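Local coordinates for viral CASP8 and FADD-like apoptosis regulator (Molluscum contagiosum virus subtype 1, PDB 2BBR), which blocks apoptosis triggered by host death receptors, interfering with caspase-8 recruitment and activation at the death-inducing signaling complex, and suppresses host NF-kappa-B activation, at residues G104-S109 / L167-Q172; D159-L164 / Q171-Y176; T94-L99 / E138-L143. All coordinates share one frame; numbering follows the deposited sequence.

Interaction 1. Residues G104-S109 / L167-Q172; sequences GEELDS and LDLCQQ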
ATOM      1  N   GLY A 104       7.362   3.934   1.896  1.00 10.73           N
ATOM      2  CA  GLY A 104       7.216   5.296   1.419  1.00 11.47           C
ATOM      3  C   GLY A 104       7.159   6.302   2.554  1.00 12.05           C
ATOM      4  O   GLY A 104       7.629   7.429   2.413  1.00 14.71           O
ATOM      5  N   GLU A 105       6.578   5.905   3.681  1.00 12.61           N
ATOM      6  CA  GLU A 105       6.471   6.804   4.825  1.00 13.48           C
ATOM      7  C   GLU A 105       7.777   6.922   5.612  1.00 14.16           C
ATOM      8  O   GLU A 105       7.887   7.759   6.511  1.00 17.19           O
ATOM      9  CB  GLU A 105       5.341   6.348   5.752  1.00 15.33           C
ATOM     10  CG  GLU A 105       3.960   6.402   5.112  1.00 16.75           C
ATOM     11  CD  GLU A 105       3.629   7.773   4.551  1.00 18.56           C
ATOM     12  OE1 GLU A 105       3.489   7.895   3.316  1.00 16.76           O
ATOM     13  OE2 GLU A 105       3.512   8.730   5.348  1.00 22.66           O
ATOM     14  N   GLU A 106       8.765   6.093   5.280  1.00 13.62           N
ATOM     15  CA  GLU A 106      10.065   6.124   5.953  1.00 14.67           C
ATOM     16  C   GLU A 106      11.086   6.906   5.137  1.00 15.09           C
ATOM     17  O   GLU A 106      12.260   7.000   5.506  1.00 16.35           O
ATOM     18  CB  GLU A 106      10.588   4.705   6.175  1.00 16.53           C
ATOM     19  CG  GLU A 106       9.753   3.876   7.132  1.00 19.97           C
ATOM     20  CD  GLU A 106       9.752   4.430   8.546  1.00 23.54           C
ATOM     21  OE1 GLU A 106       8.971   3.923   9.378  1.00 26.27           O
ATOM     22  OE2 GLU A 106      10.534   5.365   8.830  1.00 24.55           O
ATOM     23  N   LEU A 107      10.635   7.454   4.017  1.00 13.41           N
ATOM     24  CA  LEU A 107      11.503   8.229   3.142  1.00 13.76           C
ATOM     25  C   LEU A 107      11.168   9.710   3.241  1.00 14.82           C
ATOM     26  O   LEU A 107      10.002  10.080   3.382  1.00 16.64           O
ATOM     27  CB  LEU A 107      11.321   7.775   1.692  1.00 12.72           C
ATOM     28  CG  LEU A 107      11.721   6.338   1.352  1.00 13.44           C
ATOM     29  CD1 LEU A 107      11.078   5.926   0.037  1.00 15.36           C
ATOM     30  CD2 LEU A 107      13.230   6.222   1.278  1.00 13.14           C
ATOM     31  N   ASP A 108      12.188  10.558   3.183  1.00 15.08           N
ATOM     32  CA  ASP A 108      11.956  11.993   3.215  1.00 15.41           C
ATOM     33  C   ASP A 108      11.909  12.461   1.762  1.00 14.58           C
ATOM     34  O   ASP A 108      12.164  11.678   0.846  1.00 13.88           O
ATOM     35  CB  ASP A 108      13.056  12.723   4.002  1.00 17.13           C
ATOM     36  CG  ASP A 108      14.446  12.446   3.471  1.00 20.16           C
ATOM     37  OD1 ASP A 108      14.678  12.649   2.265  1.00 19.32           O
ATOM     38  OD2 ASP A 108      15.316  12.034   4.269  1.00 24.87           O
ATOM     39  N   SER A 109      11.574  13.727   1.546  1.00 14.02           N
ATOM     40  CA  SER A 109      11.466  14.255   0.190  1.00 13.91           C
ATOM     41  C   SER A 109      12.741  14.185  -0.639  1.00 14.11           C
ATOM     42  O   SER A 109      12.679  13.969  -1.847  1.00 13.68           O
ATOM     43  CB  SER A 109      10.961  15.698   0.226  1.00 14.83           C
ATOM     44  OG  SER A 109       9.669  15.765   0.801  1.00 17.41           O
ATOM     45  N   LEU A 167      20.075   0.826   3.486  1.00 12.12           N
ATOM     46  CA  LEU A 167      20.176  -0.622   3.547  1.00 11.39           C
ATOM     47  C   LEU A 167      19.079  -1.243   4.404  1.00 11.50           C
ATOM     48  O   LEU A 167      18.745  -2.417   4.233  1.00 11.90           O
ATOM     49  CB  LEU A 167      21.561  -1.030   4.064  1.00 13.87           C
ATOM     50  CG  LEU A 167      22.710  -0.917   3.053  1.00 17.53           C
ATOM     51  CD1 LEU A 167      22.799   0.492   2.493  1.00 20.88           C
ATOM     52  CD2 LEU A 167      24.012  -1.305   3.729  1.00 19.13           C
ATOM     53  N   ASP A 168      18.516  -0.463   5.318  1.00 11.14           N
ATOM     54  CA  ASP A 168      17.444  -0.953   6.173  1.00 10.93           C
ATOM     55  C   ASP A 168      16.186  -1.199   5.339  1.00 10.40           C
ATOM     56  O   ASP A 168      15.530  -2.236   5.479  1.00 12.15           O
ATOM     57  CB  ASP A 168      17.158   0.054   7.297  1.00 12.76           C
ATOM     58  CG  ASP A 168      16.784   1.436   6.779  1.00 12.12           C
ATOM     59  OD1 ASP A 168      17.466   1.944   5.861  1.00 11.64           O
ATOM     60  OD2 ASP A 168      15.813   2.016   7.310  1.00 13.91           O
ATOM     61  N   LEU A 169      15.857  -0.253   4.465  1.00  9.56           N
ATOM     62  CA  LEU A 169      14.682  -0.382   3.611  1.00  9.26           C
ATOM     63  C   LEU A 169      14.944  -1.434   2.537  1.00  9.97           C
ATOM     64  O   LEU A 169      14.055  -2.204   2.181  1.00  9.67           O
ATOM     65  CB  LEU A 169      14.338   0.970   2.983  1.00  9.90           C
ATOM     66  CG  LEU A 169      14.028   2.076   3.996  1.00 10.16           C
ATOM     67  CD1 LEU A 169      13.737   3.375   3.263  1.00 11.38           C
ATOM     68  CD2 LEU A 169      12.852   1.679   4.872  1.00 11.83           C
ATOM     69  N   CYS A 170      16.167  -1.460   2.017  1.00  9.77           N
ATOM     70  CA  CYS A 170      16.545  -2.452   1.020  1.00 10.96           C
ATOM     71  C   CYS A 170      16.302  -3.843   1.601  1.00 10.52           C
ATOM     72  O   CYS A 170      15.698  -4.702   0.958  1.00 10.59           O
ATOM     73  CB  CYS A 170      18.027  -2.310   0.662  1.00 11.29           C
ATOM     74  SG  CYS A 170      18.684  -3.613  -0.412  1.00 12.87           S
ATOM     75  N   GLN A 171      16.771  -4.056   2.826  1.00 10.09           N
ATOM     76  CA  GLN A 171      16.612  -5.344   3.482  1.00 10.02           C
ATOM     77  C   GLN A 171      15.149  -5.748   3.628  1.00  9.34           C
ATOM     78  O   GLN A 171      14.811  -6.918   3.456  1.00  9.93           O
ATOM     79  CB  GLN A 171      17.291  -5.333   4.850  1.00 11.84           C
ATOM     80  CG  GLN A 171      17.221  -6.666   5.575  1.00 14.34           C
ATOM     81  CD  GLN A 171      17.982  -6.650   6.881  1.00 18.59           C
ATOM     82  OE1 GLN A 171      17.420  -6.918   7.942  1.00 23.13           O
ATOM     83  NE2 GLN A 171      19.268  -6.332   6.811  1.00 19.14           N
ATOM     84  N   GLN A 172      14.277  -4.799   3.953  1.00  9.75           N
ATOM     85  CA  GLN A 172      12.863  -5.135   4.079  1.00 10.17           C
ATOM     86  C   GLN A 172      12.329  -5.681   2.762  1.00  9.09           C
ATOM     87  O   GLN A 172      11.542  -6.628   2.747  1.00  9.68           O
ATOM     88  CB  GLN A 172      12.042  -3.909   4.473  1.00 11.49           C
ATOM     89  CG  GLN A 172      12.273  -3.411   5.879  1.00 14.26           C
ATOM     90  CD  GLN A 172      11.321  -2.292   6.234  1.00 16.61           C
ATOM     91  OE1 GLN A 172      10.104  -2.457   6.163  1.00 17.08           O
ATOM     92  NE2 GLN A 172      11.867  -1.144   6.614  1.00 19.43           N
TER

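Interaction 2. Residues D159-L164 / Q171-Y176; sequences DMLRTL and QQLVEY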
ATOM      1  N   ASP A 159      17.389  -2.430  -5.055  1.00 10.55           N
ATOM      2  CA  ASP A 159      18.657  -1.926  -5.577  1.00 11.21           C
ATOM      3  C   ASP A 159      18.714  -0.407  -5.481  1.00 11.28           C
ATOM      4  O   ASP A 159      19.755   0.166  -5.152  1.00 11.40           O
ATOM      5  CB  ASP A 159      18.850  -2.318  -7.046  1.00 13.66           C
ATOM      6  CG  ASP A 159      19.053  -3.805  -7.244  1.00 16.26           C
ATOM      7  OD1 ASP A 159      19.445  -4.498  -6.282  1.00 15.87           O
ATOM      8  OD2 ASP A 159      18.836  -4.274  -8.379  1.00 19.76           O
ATOM      9  N   MET A 160      17.601   0.246  -5.795  1.00 10.50           N
ATOM     10  CA  MET A 160      17.534   1.698  -5.731  1.00 10.65           C
ATOM     11  C   MET A 160      17.734   2.169  -4.294  1.00 10.13           C
ATOM     12  O   MET A 160      18.446   3.143  -4.043  1.00 11.85           O
ATOM     13  CB  MET A 160      16.186   2.180  -6.274  1.00 11.25           C
ATOM     14  CG  MET A 160      16.052   2.034  -7.784  1.00 11.49           C
ATOM     15  SD  MET A 160      14.351   2.126  -8.405  1.00 13.75           S
ATOM     16  CE  MET A 160      13.834   3.724  -7.763  1.00 15.94           C
ATOM     17  N   LEU A 161      17.111   1.475  -3.350  1.00  9.96           N
ATOM     18  CA  LEU A 161      17.244   1.831  -1.945  1.00 10.54           C
ATOM     19  C   LEU A 161      18.673   1.594  -1.455  1.00 10.69           C
ATOM     20  O   LEU A 161      19.185   2.351  -0.627  1.00 11.19           O
ATOM     21  CB  LEU A 161      16.237   1.032  -1.113  1.00 10.05           C
ATOM     22  CG  LEU A 161      14.775   1.429  -1.367  1.00 10.98           C
ATOM     23  CD1 LEU A 161      13.836   0.352  -0.848  1.00 11.62           C
ATOM     24  CD2 LEU A 161      14.493   2.771  -0.698  1.00 11.56           C
ATOM     25  N   ARG A 162      19.317   0.551  -1.972  1.00 10.82           N
ATOM     26  CA  ARG A 162      20.693   0.259  -1.586  1.00 11.69           C
ATOM     27  C   ARG A 162      21.604   1.390  -2.073  1.00 12.11           C
ATOM     28  O   ARG A 162      22.488   1.844  -1.349  1.00 12.72           O
ATOM     29  CB  ARG A 162      21.157  -1.071  -2.184  1.00 11.81           C
ATOM     30  CG  ARG A 162      22.527  -1.506  -1.682  1.00 13.95           C
ATOM     31  CD  ARG A 162      23.016  -2.795  -2.336  1.00 14.50           C
ATOM     32  NE  ARG A 162      22.114  -3.918  -2.101  1.00 16.93           N
ATOM     33  CZ  ARG A 162      21.295  -4.427  -3.015  1.00 16.36           C
ATOM     34  NH1 ARG A 162      21.260  -3.917  -4.237  1.00 18.01           N
ATOM     35  NH2 ARG A 162      20.507  -5.448  -2.704  1.00 19.57           N
ATOM     36  N   THR A 163      21.371   1.852  -3.297  1.00 12.53           N
ATOM     37  CA  THR A 163      22.163   2.935  -3.872  1.00 13.50           C
ATOM     38  C   THR A 163      22.023   4.189  -3.015  1.00 14.14           C
ATOM     39  O   THR A 163      22.972   4.958  -2.851  1.00 15.47           O
ATOM     40  CB  THR A 163      21.695   3.253  -5.304  1.00 14.28           C
ATOM     41  OG1 THR A 163      21.838   2.085  -6.120  1.00 15.87           O
ATOM     42  CG2 THR A 163      22.520   4.393  -5.896  1.00 16.11           C
ATOM     43  N   LEU A 164      20.826   4.383  -2.474  1.00 13.69           N
ATOM     44  CA  LEU A 164      20.515   5.525  -1.622  1.00 13.51           C
ATOM     45  C   LEU A 164      21.173   5.363  -0.251  1.00 12.15           C
ATOM     46  O   LEU A 164      21.193   6.294   0.558  1.00 13.71           O
ATOM     47  CB  LEU A 164      18.994   5.628  -1.456  1.00 16.34           C
ATOM     48  CG  LEU A 164      18.417   6.776  -0.630  1.00 17.19           C
ATOM     49  CD1 LEU A 164      18.737   8.103  -1.303  1.00 20.32           C
ATOM     50  CD2 LEU A 164      16.908   6.591  -0.491  1.00 18.85           C
ATOM     51  N   GLN A 171      16.771  -4.056   2.826  1.00 10.09           N
ATOM     52  CA  GLN A 171      16.612  -5.344   3.482  1.00 10.02           C
ATOM     53  C   GLN A 171      15.149  -5.748   3.628  1.00  9.34           C
ATOM     54  O   GLN A 171      14.811  -6.918   3.456  1.00  9.93           O
ATOM     55  CB  GLN A 171      17.291  -5.333   4.850  1.00 11.84           C
ATOM     56  CG  GLN A 171      17.221  -6.666   5.575  1.00 14.34           C
ATOM     57  CD  GLN A 171      17.982  -6.650   6.881  1.00 18.59           C
ATOM     58  OE1 GLN A 171      17.420  -6.918   7.942  1.00 23.13           O
ATOM     59  NE2 GLN A 171      19.268  -6.332   6.811  1.00 19.14           N
ATOM     60  N   GLN A 172      14.277  -4.799   3.953  1.00  9.75           N
ATOM     61  CA  GLN A 172      12.863  -5.135   4.079  1.00 10.17           C
ATOM     62  C   GLN A 172      12.329  -5.681   2.762  1.00  9.09           C
ATOM     63  O   GLN A 172      11.542  -6.628   2.747  1.00  9.68           O
ATOM     64  CB  GLN A 172      12.042  -3.909   4.473  1.00 11.49           C
ATOM     65  CG  GLN A 172      12.273  -3.411   5.879  1.00 14.26           C
ATOM     66  CD  GLN A 172      11.321  -2.292   6.234  1.00 16.61           C
ATOM     67  OE1 GLN A 172      10.104  -2.457   6.163  1.00 17.08           O
ATOM     68  NE2 GLN A 172      11.867  -1.144   6.614  1.00 19.43           N
ATOM     69  N   LEU A 173      12.739  -5.070   1.655  1.00  8.42           N
ATOM     70  CA  LEU A 173      12.283  -5.522   0.348  1.00  9.03           C
ATOM     71  C   LEU A 173      12.902  -6.850  -0.068  1.00  9.04           C
ATOM     72  O   LEU A 173      12.220  -7.683  -0.661  1.00  9.37           O
ATOM     73  CB  LEU A 173      12.553  -4.461  -0.720  1.00  9.87           C
ATOM     74  CG  LEU A 173      11.421  -3.455  -0.947  1.00 11.17           C
ATOM     75  CD1 LEU A 173      11.201  -2.610   0.296  1.00 12.18           C
ATOM     76  CD2 LEU A 173      11.765  -2.579  -2.142  1.00 12.16           C
ATOM     77  N   VAL A 174      14.185  -7.047   0.221  1.00  8.81           N
ATOM     78  CA  VAL A 174      14.840  -8.307  -0.121  1.00 10.22           C
ATOM     79  C   VAL A 174      14.180  -9.438   0.665  1.00  9.91           C
ATOM     80  O   VAL A 174      13.879 -10.504   0.117  1.00 10.52           O
ATOM     81  CB  VAL A 174      16.353  -8.272   0.206  1.00 11.24           C
ATOM     82  CG1 VAL A 174      16.947  -9.673   0.095  1.00 13.39           C
ATOM     83  CG2 VAL A 174      17.065  -7.327  -0.751  1.00 13.94           C
ATOM     84  N   GLU A 175      13.948  -9.201   1.950  1.00  9.49           N
ATOM     85  CA  GLU A 175      13.319 -10.208   2.787  1.00 10.03           C
ATOM     86  C   GLU A 175      11.905 -10.512   2.312  1.00  9.48           C
ATOM     87  O   GLU A 175      11.480 -11.670   2.327  1.00 10.03           O
ATOM     88  CB  GLU A 175      13.320  -9.758   4.246  1.00 10.98           C
ATOM     89  CG  GLU A 175      14.708  -9.839   4.870  1.00 13.47           C
ATOM     90  CD  GLU A 175      14.749  -9.362   6.305  1.00 17.01           C
ATOM     91  OE1 GLU A 175      15.801  -9.539   6.956  1.00 19.05           O
ATOM     92  OE2 GLU A 175      13.738  -8.805   6.779  1.00 18.69           O
ATOM     93  N   TYR A 176      11.177  -9.482   1.892  1.00  9.82           N
ATOM     94  CA  TYR A 176       9.827  -9.682   1.387  1.00 10.12           C
ATOM     95  C   TYR A 176       9.860 -10.556   0.140  1.00  9.18           C
ATOM     96  O   TYR A 176       9.077 -11.497   0.015  1.00 10.25           O
ATOM     97  CB  TYR A 176       9.160  -8.348   1.024  1.00 10.18           C
ATOM     98  CG  TYR A 176       7.957  -8.561   0.130  1.00 10.19           C
ATOM     99  CD1 TYR A 176       6.784  -9.110   0.636  1.00 11.01           C
ATOM    100  CD2 TYR A 176       8.043  -8.357  -1.250  1.00 10.39           C
ATOM    101  CE1 TYR A 176       5.733  -9.467  -0.203  1.00 11.17           C
ATOM    102  CE2 TYR A 176       6.996  -8.714  -2.101  1.00 10.98           C
ATOM    103  CZ  TYR A 176       5.846  -9.275  -1.566  1.00  9.94           C
ATOM    104  OH  TYR A 176       4.828  -9.698  -2.387  1.00 11.46           O
TER

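Interaction 3. Residues T94-L99 / E138-L143; sequences TRYRKL and ELVLAL. With AZI (azide ion), chain B.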
ATOM      1  N   THR A  94      -2.558  -7.065   0.446  1.00 10.03           N
ATOM      2  CA  THR A  94      -1.351  -7.866   0.318  1.00 10.22           C
ATOM      3  C   THR A  94      -0.161  -7.251   1.035  1.00  9.61           C
ATOM      4  O   THR A  94      -0.086  -6.034   1.223  1.00  9.57           O
ATOM      5  CB  THR A  94      -0.973  -8.064  -1.163  1.00 10.60           C
ATOM      6  OG1 THR A  94      -0.665  -6.792  -1.749  1.00 10.78           O
ATOM      7  CG2 THR A  94      -2.121  -8.718  -1.925  1.00 11.93           C
ATOM      8  N   ARG A  95       0.766  -8.108   1.443  1.00  9.68           N
ATOM      9  CA  ARG A  95       1.970  -7.645   2.106  1.00 10.08           C
ATOM     10  C   ARG A  95       2.729  -6.710   1.161  1.00  8.69           C
ATOM     11  O   ARG A  95       3.314  -5.720   1.596  1.00  9.74           O
ATOM     12  CB  ARG A  95       2.837  -8.841   2.505  1.00 11.63           C
ATOM     13  CG  ARG A  95       4.231  -8.492   2.999  1.00 11.83           C
ATOM     14  CD  ARG A  95       4.241  -7.505   4.150  1.00 15.83           C
ATOM     15  NE  ARG A  95       5.606  -7.353   4.647  1.00 16.46           N
ATOM     16  CZ  ARG A  95       6.023  -6.356   5.417  1.00 17.00           C
ATOM     17  NH1 ARG A  95       5.182  -5.405   5.792  1.00 17.42           N
ATOM     18  NH2 ARG A  95       7.293  -6.312   5.802  1.00 19.27           N
ATOM     19  N   TYR A  96       2.702  -7.015  -0.134  1.00  9.50           N
ATOM     20  CA  TYR A  96       3.380  -6.178  -1.119  1.00  9.35           C
ATOM     21  C   TYR A  96       2.904  -4.727  -1.049  1.00  9.41           C
ATOM     22  O   TYR A  96       3.709  -3.807  -0.901  1.00  9.54           O
ATOM     23  CB  TYR A  96       3.148  -6.718  -2.537  1.00  9.76           C
ATOM     24  CG  TYR A  96       3.588  -5.774  -3.634  1.00 10.01           C
ATOM     25  CD1 TYR A  96       4.927  -5.414  -3.783  1.00 11.50           C
ATOM     26  CD2 TYR A  96       2.658  -5.224  -4.511  1.00  9.91           C
ATOM     27  CE1 TYR A  96       5.329  -4.528  -4.775  1.00 11.85           C
ATOM     28  CE2 TYR A  96       3.048  -4.335  -5.508  1.00 11.43           C
ATOM     29  CZ  TYR A  96       4.386  -3.992  -5.634  1.00 12.17           C
ATOM     30  OH  TYR A  96       4.781  -3.114  -6.616  1.00 13.41           O
ATOM     31  N   ARG A  97       1.596  -4.518  -1.147  1.00  8.95           N
ATOM     32  CA  ARG A  97       1.056  -3.163  -1.126  1.00  9.81           C
ATOM     33  C   ARG A  97       1.253  -2.472   0.218  1.00  8.33           C
ATOM     34  O   ARG A  97       1.607  -1.293   0.275  1.00  9.32           O
ATOM     35  CB  ARG A  97      -0.436  -3.181  -1.479  1.00 11.69           C
ATOM     36  CG  ARG A  97      -0.778  -3.757  -2.846  1.00 15.59           C
ATOM     37  CD  ARG A  97      -0.696  -2.717  -3.943  1.00 16.59           C
ATOM     38  NE  ARG A  97      -0.847  -3.325  -5.262  1.00 14.15           N
ATOM     39  CZ  ARG A  97      -0.241  -2.870  -6.350  1.00 12.07           C
ATOM     40  NH1 ARG A  97       0.539  -1.801  -6.262  1.00 11.89           N
ATOM     41  NH2 ARG A  97      -0.376  -3.508  -7.505  1.00 11.42           N
ATOM     42  N   LYS A  98       1.008  -3.194   1.304  1.00  8.73           N
ATOM     43  CA  LYS A  98       1.170  -2.602   2.625  1.00  8.55           C
ATOM     44  C   LYS A  98       2.625  -2.213   2.876  1.00  8.78           C
ATOM     45  O   LYS A  98       2.906  -1.140   3.417  1.00  9.45           O
ATOM     46  CB  LYS A  98       0.667  -3.568   3.698  1.00  9.48           C
ATOM     47  CG  LYS A  98      -0.850  -3.743   3.680  1.00  8.86           C
ATOM     48  CD  LYS A  98      -1.338  -4.706   4.751  1.00  9.91           C
ATOM     49  CE  LYS A  98      -1.041  -6.152   4.391  1.00 10.28           C
ATOM     50  NZ  LYS A  98      -1.316  -7.061   5.537  1.00 12.24           N
ATOM     51  N   LEU A  99       3.553  -3.076   2.471  1.00  8.99           N
ATOM     52  CA  LEU A  99       4.972  -2.795   2.648  1.00  9.14           C
ATOM     53  C   LEU A  99       5.394  -1.555   1.873  1.00  7.95           C
ATOM     54  O   LEU A  99       6.135  -0.718   2.385  1.00 10.12           O
ATOM     55  CB  LEU A  99       5.817  -3.987   2.195  1.00 10.99           C
ATOM     56  CG  LEU A  99       7.339  -3.800   2.226  1.00 11.39           C
ATOM     57  CD1 LEU A  99       7.800  -3.401   3.620  1.00 13.92           C
ATOM     58  CD2 LEU A  99       8.015  -5.091   1.801  1.00 12.82           C
ATOM     59  N   GLU A 138       3.282   6.438  -6.042  1.00 11.03           N
ATOM     60  CA  GLU A 138       3.133   6.732  -7.457  1.00 10.53           C
ATOM     61  C   GLU A 138       4.381   6.257  -8.208  1.00 10.34           C
ATOM     62  O   GLU A 138       4.287   5.795  -9.345  1.00 10.50           O
ATOM     63  CB  GLU A 138       2.850   8.227  -7.644  1.00 12.54           C
ATOM     64  CG  GLU A 138       1.420   8.569  -7.204  1.00 16.50           C
ATOM     65  CD  GLU A 138       1.170  10.047  -6.939  1.00 18.11           C
ATOM     66  OE1 GLU A 138      -0.009  10.416  -6.748  1.00 24.40           O
ATOM     67  OE2 GLU A 138       2.133  10.833  -6.903  1.00 17.99           O
ATOM     68  N   LEU A 139       5.542   6.338  -7.566  1.00  9.91           N
ATOM     69  CA  LEU A 139       6.780   5.846  -8.164  1.00  9.87           C
ATOM     70  C   LEU A 139       6.658   4.323  -8.317  1.00  9.10           C
ATOM     71  O   LEU A 139       7.022   3.762  -9.353  1.00  9.80           O
ATOM     72  CB  LEU A 139       7.979   6.180  -7.271  1.00 11.57           C
ATOM     73  CG  LEU A 139       9.311   5.508  -7.620  1.00 11.62           C
ATOM     74  CD1 LEU A 139       9.727   5.872  -9.037  1.00 13.67           C
ATOM     75  CD2 LEU A 139      10.378   5.934  -6.618  1.00 13.93           C
ATOM     76  N   VAL A 140       6.139   3.653  -7.290  1.00  8.74           N
ATOM     77  CA  VAL A 140       5.970   2.204  -7.354  1.00  8.34           C
ATOM     78  C   VAL A 140       5.047   1.821  -8.512  1.00  8.91           C
ATOM     79  O   VAL A 140       5.365   0.925  -9.293  1.00  8.87           O
ATOM     80  CB  VAL A 140       5.412   1.642  -6.024  1.00  9.17           C
ATOM     81  CG1 VAL A 140       5.119   0.147  -6.165  1.00  9.91           C
ATOM     82  CG2 VAL A 140       6.412   1.884  -4.904  1.00  9.76           C
ATOM     83  N   LEU A 141       3.915   2.503  -8.640  1.00  9.00           N
ATOM     84  CA  LEU A 141       3.002   2.187  -9.729  1.00  9.62           C
ATOM     85  C   LEU A 141       3.654   2.433 -11.086  1.00  9.11           C
ATOM     86  O   LEU A 141       3.449   1.659 -12.023  1.00  9.84           O
ATOM     87  CB  LEU A 141       1.708   2.997  -9.603  1.00 10.26           C
ATOM     88  CG  LEU A 141       0.808   2.612  -8.422  1.00 10.99           C
ATOM     89  CD1 LEU A 141      -0.421   3.510  -8.413  1.00 12.95           C
ATOM     90  CD2 LEU A 141       0.391   1.151  -8.525  1.00 12.11           C
ATOM     91  N   ALA A 142       4.435   3.502 -11.200  1.00  9.96           N
ATOM     92  CA  ALA A 142       5.110   3.800 -12.459  1.00 10.14           C
ATOM     93  C   ALA A 142       6.066   2.663 -12.825  1.00  9.39           C
ATOM     94  O   ALA A 142       6.140   2.249 -13.985  1.00  9.80           O
ATOM     95  CB  ALA A 142       5.862   5.118 -12.356  1.00 11.78           C
ATOM     96  N   LEU A 143       6.801   2.162 -11.838  1.00  9.28           N
ATOM     97  CA  LEU A 143       7.724   1.056 -12.074  1.00  9.70           C
ATOM     98  C   LEU A 143       6.948  -0.206 -12.444  1.00  9.17           C
ATOM     99  O   LEU A 143       7.366  -0.963 -13.320  1.00 10.24           O
ATOM    100  CB  LEU A 143       8.579   0.799 -10.828  1.00  9.90           C
ATOM    101  CG  LEU A 143       9.612   1.878 -10.486  1.00 10.91           C
ATOM    102  CD1 LEU A 143      10.110   1.677  -9.064  1.00 12.13           C
ATOM    103  CD2 LEU A 143      10.764   1.842 -11.476  1.00 12.63           C
TER
HETATM  104  N1  AZI B 201       0.671  -6.227   7.917  1.00 11.17           N
HETATM  105  N2  AZI B 201       1.291  -5.863   6.990  1.00 12.24           N
HETATM  106  N3  AZI B 201       1.965  -5.512   6.108  1.00 19.41           N

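Interaction 1. Residues G104-S109 / L167-Q172
L107 and L169 meet methyl to methyl where the loop between helices 95-104 and 109-122 of the second death effector domain (DED) lies against the start of helix 167-187. This helical bundle belongs to the death fold, and R166-L167-D168-L169 matches the RxDL signature of DEDs. The two leucine side chains slant across one another, with L107 CD2 3.5 Å from L169 CD1. L169 holds its CG beside the backbone N (chi1 -60°), which sends both methyls at the loop: CD1 takes L107, while CD2 lies 4.0 Å from E106 CB. E106 starts toward the helix, but its chain bends at chi2 (-64°) and carries the carboxylate away, leaving only the aliphatic root in the contact. The turn is held from the helix side by R166, which donates through NH1 to E106 O and through NH2 bridges to D168 OD2. Just after the turn, D108 caps helix 109-122 through its OD1 and the backbone N of E111. The salt bridge from R166 to D168 probably tempers the repulsion of that aspartate with the E106 carboxylate; E106 OE2 and D168 OD2 stay 6.4 Å apart.

Interaction 2. Residues D159-L164 / Q171-Y176
L161 and R162 on helix 155-163 face L173 and V174 on helix 167-187, and the two segments run in broadly opposite but clearly inclined directions. Their backbones come nearest at R162 and Q171, whose CA atoms are 8.6 Å apart, a spacing that leaves room for side chains between them. L161 and L173 fill the buried part. They cross at about a right angle, and a single methyl of L161 reaches into the fork of the other leucine: L161 CD1 is 3.8 Å from L173 CD2 and 4.1 Å from L173 CD1. L173 also packs on L157 and A158, one helical turn back along helix 155-163.

Nearer the surface, R162 takes over. Its chain leaves the backbone extended and then turns at chi3 (-59°), bringing the guanidinium back over its own helix to D159. There NH1 of R162 forms a salt bridge with OD1 of D159, 2.8 Å long and fairly straight (163° at the hydrogen). The carboxylate oxygen lies in the guanidinium plane but is met on its anti side, 28° out of the carboxylate plane. With NH1 held this way, NH2 is directed across the groove, where it makes a loose, oblique contact with V174 CG2 at 4.4 Å. D159 also serves its helix through its carbonyl: T163 OG1, 3.0 Å from D159 O, and T163 N reach that oxygen from opposite faces of its plane.

An apolar leucine pair within, edged by an arginine tied to its own helix, thus joins two helices that follow each other in the chain. They form the helical hairpin that closes the bundle of the second death effector domain, a member of the death fold.

Interaction 3. Residues T94-L99 / E138-L143
A buried tyrosine hydroxyl ends against a methyl: Y96 OH lies 3.3 Å from V140 CG1 in a contact between helices 95-104 and 136-145 of the second death effector domain (DED), a helical bundle of the death fold. The two side chains come from opposite directions. With its CG anti to the backbone N (chi1 169°), Y96 drives its ring across to the neighbouring helix, while the valine methyl meets the phenol end obliquely. The polar partner of the hydroxyl is OE2 of E144, to which it is hydrogen-bonded.

R97 makes the second touch, crossing L141 at about a right angle, with R97 NH1 3.7 Å from L141 CD2. A bend at chi2 (-86°) lays the guanidinium over the neighbouring tyrosine: Y96 CE2 sits 3.6 Å above its plane, over the centre. The buried charge is well answered. NH1 forms a salt bridge with E144, NH2 another with D34, and F30 adds a cation-pi contact. Since D34 and F30 belong to the first DED, this arginine ties the two domains together, and F30 also packs on V140 and L141.

At the start of helix 95-104, T94 is the N-cap, its OG1 accepting from R97 N. On another side of this helix R95 and K98, together with L88, line the site of an azide ion, probably from the crystallisation liquor. R95 NH1 donates to azide N3 at 3.2 Å (147° at the hydrogen), the anion lying at the guanidinium edge near its plane. K98 runs alongside the azide, its CB 3.4 Å from N3, and K98 NZ, also in a salt bridge with E62, adds a weak bond to azide N2 at 3.2 Å.

How the interactions relate
All three interactions lie within the second death effector domain, but at different depths. Interactions 1 and 2 share helix 167-187 and sit side by side, centres about 8 Å apart, each partly buried, with a leucine pair and an exposed charged residue at the edge. L169 and C170 of the first pack on L161 and R162 of the second, so one helix face serves both. Interaction 3 is buried, about 6 Å from the centre of the chain, yet it brings in polar groups: its arginine and tyrosine ends touch methyls across the contact and find acidic partners outside the segments, one in the first domain. Y176 packs on R95, Y96 and L99, joining interaction 2 to interaction 3.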